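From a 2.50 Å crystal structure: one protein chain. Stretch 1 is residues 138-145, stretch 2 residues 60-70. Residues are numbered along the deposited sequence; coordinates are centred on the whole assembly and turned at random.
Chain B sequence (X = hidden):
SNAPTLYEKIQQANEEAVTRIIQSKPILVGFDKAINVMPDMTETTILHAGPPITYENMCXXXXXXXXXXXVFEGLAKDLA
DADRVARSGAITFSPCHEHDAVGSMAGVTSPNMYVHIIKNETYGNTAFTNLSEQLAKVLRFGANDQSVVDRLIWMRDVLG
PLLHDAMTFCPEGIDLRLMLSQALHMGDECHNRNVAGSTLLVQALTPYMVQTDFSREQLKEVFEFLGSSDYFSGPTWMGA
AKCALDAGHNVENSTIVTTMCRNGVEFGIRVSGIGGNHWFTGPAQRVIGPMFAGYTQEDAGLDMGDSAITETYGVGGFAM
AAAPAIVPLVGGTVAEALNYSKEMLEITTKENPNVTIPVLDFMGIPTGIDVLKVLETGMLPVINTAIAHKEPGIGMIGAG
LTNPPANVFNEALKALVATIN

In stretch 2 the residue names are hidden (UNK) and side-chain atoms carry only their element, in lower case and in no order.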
# COMPACT_ATOMS: atom_id res chain seq x y z
N VAL B 138 23.91 7.73 -6.81
CA VAL B 138 22.99 8.05 -7.89
C VAL B 138 23.23 9.47 -8.40
O VAL B 138 23.61 10.34 -7.63
CB VAL B 138 21.54 7.93 -7.38
CG1 VAL B 138 20.68 9.01 -7.93
CG2 VAL B 138 20.97 6.56 -7.72
N LEU B 139 22.97 9.67 -9.69
CA LEU B 139 23.20 10.94 -10.35
C LEU B 139 22.42 12.12 -9.78
O LEU B 139 22.96 13.23 -9.65
CB LEU B 139 22.86 10.84 -11.83
CG LEU B 139 23.08 12.18 -12.54
CD1 LEU B 139 24.52 12.29 -13.03
CD2 LEU B 139 22.09 12.39 -13.70
N ARG B 140 21.16 11.91 -9.44
CA ARG B 140 20.35 13.02 -8.94
C ARG B 140 20.92 13.66 -7.65
O ARG B 140 20.49 14.75 -7.25
CB ARG B 140 18.88 12.63 -8.77
CG ARG B 140 18.59 11.84 -7.53
CD ARG B 140 17.16 11.32 -7.57
NE ARG B 140 17.06 9.97 -7.02
CZ ARG B 140 16.57 9.70 -5.82
NH1 ARG B 140 16.10 10.67 -5.03
NH2 ARG B 140 16.53 8.45 -5.40
N PHE B 141 21.90 12.99 -7.03
CA PHE B 141 22.58 13.51 -5.84
C PHE B 141 24.00 13.90 -6.20
O PHE B 141 24.80 14.20 -5.33
CB PHE B 141 22.62 12.48 -4.71
CG PHE B 141 21.30 12.26 -4.03
CD1 PHE B 141 20.70 13.28 -3.31
CD2 PHE B 141 20.67 11.02 -4.10
CE1 PHE B 141 19.48 13.08 -2.67
CE2 PHE B 141 19.45 10.81 -3.47
CZ PHE B 141 18.85 11.84 -2.75
N GLY B 142 24.31 13.85 -7.49
CA GLY B 142 25.56 14.41 -7.98
C GLY B 142 26.68 13.42 -8.21
O GLY B 142 27.76 13.81 -8.65
N ALA B 143 26.42 12.14 -7.91
CA ALA B 143 27.43 11.08 -8.05
C ALA B 143 27.71 10.75 -9.52
O ALA B 143 26.80 10.71 -10.33
CB ALA B 143 26.99 9.84 -7.31
N ASN B 144 28.98 10.52 -9.86
CA ASN B 144 29.34 10.23 -11.27
C ASN B 144 30.54 9.31 -11.49
O ASN B 144 31.42 9.63 -12.26
CB ASN B 144 29.48 11.52 -12.10
CG ASN B 144 30.13 12.65 -11.33
OD1 ASN B 144 31.19 12.49 -10.74
ND2 ASN B 144 29.50 13.81 -11.34
N ASP B 145 30.56 8.18 -10.80
CA ASP B 145 31.48 7.09 -11.10
C ASP B 145 31.25 6.51 -12.48
O ASP B 145 30.28 6.86 -13.17
CB ASP B 145 31.22 5.93 -10.14
CG ASP B 145 31.66 6.23 -8.75
OD1 ASP B 145 32.85 6.57 -8.56
OD2 ASP B 145 30.82 6.09 -7.85
N UNK B 60 27.66 22.46 -5.55
CA UNK B 60 28.41 21.22 -5.59
C UNK B 60 27.66 20.08 -6.27
O UNK B 60 27.97 19.71 -7.40
N UNK B 61 26.66 19.51 -5.59
CA UNK B 61 26.00 18.31 -6.11
C UNK B 61 25.43 18.43 -7.54
O UNK B 61 25.44 17.45 -8.29
c UNK B 61 25.35 18.72 -3.85
c UNK B 61 26.09 19.94 -4.31
c UNK B 61 24.87 18.08 -5.10
N UNK B 62 24.92 19.60 -7.91
CA UNK B 62 24.31 19.77 -9.23
C UNK B 62 25.35 19.90 -10.35
O UNK B 62 25.10 19.46 -11.48
c UNK B 62 23.37 20.96 -9.25
c UNK B 62 19.89 21.98 -9.49
c UNK B 62 22.56 21.05 -10.53
se UNK B 62 21.37 22.61 -10.62
N UNK B 63 26.49 20.51 -10.06
CA UNK B 63 27.59 20.51 -11.02
C UNK B 63 28.03 19.07 -11.32
O UNK B 63 28.26 18.71 -12.46
c UNK B 63 28.54 22.84 -10.59
n UNK B 63 29.96 25.69 -9.51
c UNK B 63 29.84 23.57 -10.80
c UNK B 63 29.61 25.06 -10.81
c UNK B 63 28.78 21.35 -10.56
N UNK B 64 28.14 18.26 -10.28
CA UNK B 64 28.45 16.85 -10.48
C UNK B 64 27.42 16.20 -11.38
O UNK B 64 27.74 15.29 -12.15
N UNK B 65 26.18 16.65 -11.29
CA UNK B 65 25.12 16.10 -12.11
C UNK B 65 25.32 16.45 -13.59
O UNK B 65 25.36 15.56 -14.43
c UNK B 65 23.79 16.58 -11.63
N UNK B 66 25.45 17.72 -13.93
CA UNK B 66 25.65 18.03 -15.34
C UNK B 66 26.87 17.29 -15.90
O UNK B 66 26.94 17.00 -17.09
c UNK B 66 24.67 20.31 -14.90
c UNK B 66 25.77 19.55 -15.63
c UNK B 66 27.12 20.04 -15.23
N UNK B 67 27.83 16.98 -15.04
CA UNK B 67 29.07 16.35 -15.49
C UNK B 67 28.89 14.89 -15.83
O UNK B 67 29.39 14.41 -16.85
c UNK B 67 30.17 16.51 -14.43
c UNK B 67 30.92 17.83 -14.53
n UNK B 67 31.71 19.50 -12.98
c UNK B 67 31.60 18.20 -13.24
o UNK B 67 32.02 17.32 -12.48
N UNK B 68 28.16 14.19 -14.96
CA UNK B 68 27.90 12.78 -15.16
C UNK B 68 27.07 12.70 -16.42
O UNK B 68 27.31 11.87 -17.29
N UNK B 69 26.11 13.62 -16.52
CA UNK B 69 25.19 13.64 -17.64
C UNK B 69 25.97 13.80 -18.93
O UNK B 69 25.79 13.02 -19.88
c UNK B 69 24.21 14.78 -17.49
N UNK B 70 26.83 14.80 -18.96
CA UNK B 70 27.59 15.09 -20.15
C UNK B 70 28.40 13.88 -20.59
O UNK B 70 28.45 13.57 -21.79
c UNK B 70 28.48 16.32 -19.92
c UNK B 70 28.03 17.66 -20.54
c UNK B 70 28.14 18.80 -19.54
c UNK B 70 26.65 17.64 -21.19

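Position 60 carries no side-chain atoms and touches nothing on stretch 1: G60, whose carbonyl O accepts the first helical bond of the stretch, from N of position 64. Position 61 has three carbons that close a ring onto its own backbone N, so it is P61. Its CB lies 3.9 Å from F141 O, and its carbonyl O sits 3.1 Å from G142 CA, an approach open to glycine: an ideal CB on G142 would fall 2.4 Å from that same P61 O. The backbone angles of G142, 99/-1, call for glycine independently.

Position 62 shows an unbranched chain of two carbons, a selenium and a last carbon; its CA-to-CB bond points away from stretch 1, and the side chain makes no contact there. It is M62, present as selenomethionine. At position 63, four carbons in a row end in nitrogen; the CA-to-CB bond again points away, and the side chain does not touch stretch 1: K63, whose NZ is bonded just outside the stretches.

Position 64 has no side-chain atoms. Its CA lies 3.6 Å from G142 O, and an ideal CB would point toward stretch 1 and land 2.5 Å from G142 O, a clash. It is G64. Position 65 bears a single carbon, directed sideways, and its carbonyl O is 3.7 Å from L139 CD1; this is A65. Position 66 has one carbon carrying two more; its CA-to-CB bond points away, and the side chain makes no contact with stretch 1: V66.

Position 67 has three carbons, the third holding one oxygen and one nitrogen. Its CB passes 4.2 Å from N144 ND2, and the amide nitrogen is bonded elsewhere in the structure: Q67. Position 68 is bare, with its CA 3.7 Å from N144 CB and 4.0 Å from L139 CD1. An ideal CB would come within 2.8 Å of L139 CD1, so the atoms give G68. Position 69 has one carbon, set sideways, and its backbone N is 4.1 Å from L139 CD1: A69. Position 70 has four carbons, forked at the second, out of reach of stretch 1: L70.

The design rule is a small-residue groove. G64 and G68, one helical turn apart, remove the CB atoms that would point at the loop, while A65 and A69 keep theirs sideways. The backbone of G142 can therefore lie against the helix, and the leucine end of L139 packs beside G68. One polar tie joins the stretches: N144 ND2 donates to G64 O at 2.4 Å, very short, with an angle of 129°. That oxygen also accepts the helical bond from G68 N and a weak one from Q67 N, so N144 ND2 joins partners already in place, and the helix bond is kept.

Stretch 2 60-70: GPMKGAVQGAL
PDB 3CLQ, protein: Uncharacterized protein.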